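Local coordinates for rutinosidase (Aspergillus niger, PDB 6I1A), which hydrolyses glycosides as a secreted family 5 rutinosidase, cleaving rutinose from flavonoid glycosides, and may also act on beta-1,3-glucans, at residues A[191-196]-A[301-306]. Sequence-based numbering, arbitrary orientation.
Sequences PINEPA and VGEWAI. With EDO (1,2-ethanediol), chain K.
Glu194 and Glu303 turn CG to the same rotational position, anti to the carbonyl carbon (chi1 -63° and -65°), and beyond it both chains run out extended, which brings the two carboxylates together at a steep angle. The backbones stay far apart, 10.2 Å between Asn193 CA and Gly302 CA, and the side chains of Asn193, Glu194 and Glu303 make the contact. Two acidic oxygens face each other where Glu194 OE2 stands 3.9 Å from Glu303 OE1; Glu194 CD and Glu303 CD are 5.3 Å apart. Carboxylates held at this spacing after the fourth strand and on the seventh strand of a TIM barrel illustrate the retaining-glycosidase principle; by family resemblance Glu194 is probably the acid/base and Glu303 the nucleophile.

Asn193, which precedes Glu194 in the family's Asn-Glu-Pro motif, approaches Glu303 from the opposite direction, its amide tilted 20° from the carboxylate plane. Asn193 OD1 and Glu303 OE2 lie 3.7 Å apart, and Arg92 reconciles them, bonding to the amide oxygen and forming a salt bridge with the carboxylate. A water joins the same pair, accepting from Asn193 ND2 at 2.9 Å and donating to Glu303 OE2 at 2.7 Å. Tyr268 holds Glu303 OE1 and His266 ND1 bonds to Glu194 OE2, which together with Arg92 probably makes the closeness of the acidic groups tolerable. An ethanediol, probably from the crystallisation liquor, spans Glu194, giving O1 to OE1 at 2.6 Å and O2 to OE2 at 2.7 Å.

The loop 191-196 follows strand 187-190 and packs through Pro191, Ile192 and Pro195 on helix 213-233. Across the barrel, strand 299-308 adjoins strand 261-269, the source of His266 and Tyr268, and is backed by helix 317-331 behind Val301, Trp304 and Ile306.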
loop_
_atom_site.group_PDB
_atom_site.type_symbol
_atom_site.label_atom_id
_atom_site.label_comp_id
_atom_site.label_asym_id
_atom_site.label_seq_id
_atom_site.Cartn_x
_atom_site.Cartn_y
_atom_site.Cartn_z
ATOM N N PRO A 191 23.329 3.052 10.405
ATOM C CA PRO A 191 23.168 3.370 11.831
ATOM C C PRO A 191 21.783 3.191 12.449
ATOM O O PRO A 191 21.601 3.427 13.644
ATOM C CB PRO A 191 23.538 4.877 11.808
ATOM C CG PRO A 191 23.012 5.373 10.517
ATOM C CD PRO A 191 23.397 4.241 9.563
ATOM N N ILE A 192 20.816 2.751 11.643
ATOM C CA ILE A 192 19.482 2.439 12.196
ATOM C C ILE A 192 18.817 1.427 11.265
ATOM O O ILE A 192 19.174 1.359 10.071
ATOM C CB ILE A 192 18.622 3.724 12.373
ATOM C CG1 ILE A 192 17.468 3.530 13.378
ATOM C CG2 ILE A 192 18.130 4.270 11.053
ATOM C CD1 ILE A 192 16.929 4.873 13.910
ATOM N N ASN A 193 17.844 0.701 11.823
ATOM C CA ASN A 193 17.075 -0.303 11.050
ATOM C C ASN A 193 15.615 -0.212 11.420
ATOM O O ASN A 193 15.261 -0.341 12.609
ATOM C CB ASN A 193 17.599 -1.691 11.360
ATOM C CG ASN A 193 16.853 -2.735 10.558
ATOM O OD1 ASN A 193 17.125 -2.891 9.371
ATOM N ND2 ASN A 193 15.918 -3.445 11.203
ATOM N N GLU A 194 14.735 0.051 10.445
ATOM C CA GLU A 194 13.271 0.009 10.579
ATOM C C GLU A 194 12.775 0.769 11.814
ATOM O O GLU A 194 11.966 0.246 12.592
ATOM C CB GLU A 194 12.769 -1.434 10.525
ATOM C CG GLU A 194 13.053 -2.116 9.224
ATOM C CD GLU A 194 12.528 -3.548 9.165
ATOM O OE1 GLU A 194 11.813 -4.016 10.072
ATOM O OE2 GLU A 194 12.728 -4.181 8.049
ATOM N N PRO A 195 13.139 2.064 11.955
ATOM C CA PRO A 195 12.516 2.862 13.007
ATOM C C PRO A 195 11.020 3.004 12.721
ATOM O O PRO A 195 10.608 3.228 11.563
ATOM C CB PRO A 195 13.259 4.217 12.904
ATOM C CG PRO A 195 13.697 4.275 11.446
ATOM C CD PRO A 195 14.013 2.850 11.084
ATOM N N ALA A 196 10.188 2.932 13.752
ATOM C CA ALA A 196 8.723 3.026 13.615
ATOM C C ALA A 196 8.143 3.465 14.945
ATOM O O ALA A 196 8.423 2.810 15.938
ATOM C CB ALA A 196 8.176 1.716 13.158
ATOM N N VAL A 301 18.594 -2.733 -1.944
ATOM C CA VAL A 301 17.468 -3.451 -1.332
ATOM C C VAL A 301 18.081 -4.336 -0.264
ATOM O O VAL A 301 18.440 -5.513 -0.519
ATOM C CB VAL A 301 16.629 -4.212 -2.368
ATOM C CG1 VAL A 301 15.516 -4.976 -1.682
ATOM C CG2 VAL A 301 16.065 -3.228 -3.362
ATOM N N GLY A 302 18.327 -3.778 0.922
ATOM C CA GLY A 302 19.105 -4.500 1.936
ATOM C C GLY A 302 18.423 -5.676 2.593
ATOM O O GLY A 302 19.143 -6.438 3.293
ATOM N N GLU A 303 17.129 -5.799 2.467
ATOM C CA GLU A 303 16.413 -6.994 2.945
ATOM C C GLU A 303 15.274 -7.257 1.966
ATOM O O GLU A 303 14.529 -6.331 1.600
ATOM C CB GLU A 303 15.786 -6.857 4.316
ATOM C CG GLU A 303 16.762 -6.686 5.444
ATOM C CD GLU A 303 16.111 -6.733 6.811
ATOM O OE1 GLU A 303 14.940 -7.238 6.958
ATOM O OE2 GLU A 303 16.724 -6.210 7.776
ATOM N N TRP A 304 15.078 -8.543 1.674
ATOM C CA TRP A 304 13.915 -9.069 0.928
ATOM C C TRP A 304 13.919 -10.571 1.059
ATOM O O TRP A 304 14.931 -11.191 1.440
ATOM C CB TRP A 304 13.924 -8.626 -0.550
ATOM C CG TRP A 304 14.954 -9.337 -1.383
ATOM C CD1 TRP A 304 16.308 -9.266 -1.329
ATOM C CD2 TRP A 304 14.648 -10.306 -2.422
ATOM N NE1 TRP A 304 16.866 -10.072 -2.300
ATOM C CE2 TRP A 304 15.878 -10.729 -2.974
ATOM C CE3 TRP A 304 13.445 -10.812 -2.934
ATOM C CZ2 TRP A 304 15.915 -11.618 -4.047
ATOM C CZ3 TRP A 304 13.493 -11.692 -4.006
ATOM C CH2 TRP A 304 14.724 -12.075 -4.507
ATOM N N ALA A 305 12.774 -11.186 0.749
ATOM C CA ALA A 305 12.636 -12.635 0.704
ATOM C C ALA A 305 11.447 -12.969 -0.168
ATOM O O ALA A 305 10.612 -12.127 -0.388
ATOM C CB ALA A 305 12.540 -13.234 2.083
ATOM N N ILE A 306 11.360 -14.238 -0.602
ATOM C CA ILE A 306 10.332 -14.672 -1.604
ATOM C C ILE A 306 9.068 -15.223 -0.981
ATOM O O ILE A 306 8.159 -15.570 -1.781
ATOM C CB ILE A 306 10.924 -15.674 -2.606
ATOM C CG1 ILE A 306 11.363 -16.957 -1.948
ATOM C CG2 ILE A 306 11.980 -15.026 -3.431
ATOM C CD1 ILE A 306 11.536 -18.097 -2.977
HETATM C C1 EDO K . 10.209 -6.981 9.436
HETATM O O1 EDO K . 11.329 -6.536 10.149
HETATM C C2 EDO K . 10.505 -6.991 7.977
HETATM O O2 EDO K . 10.565 -5.662 7.387
HETATM O O HOH W 1 14.820 -5.633 9.671
#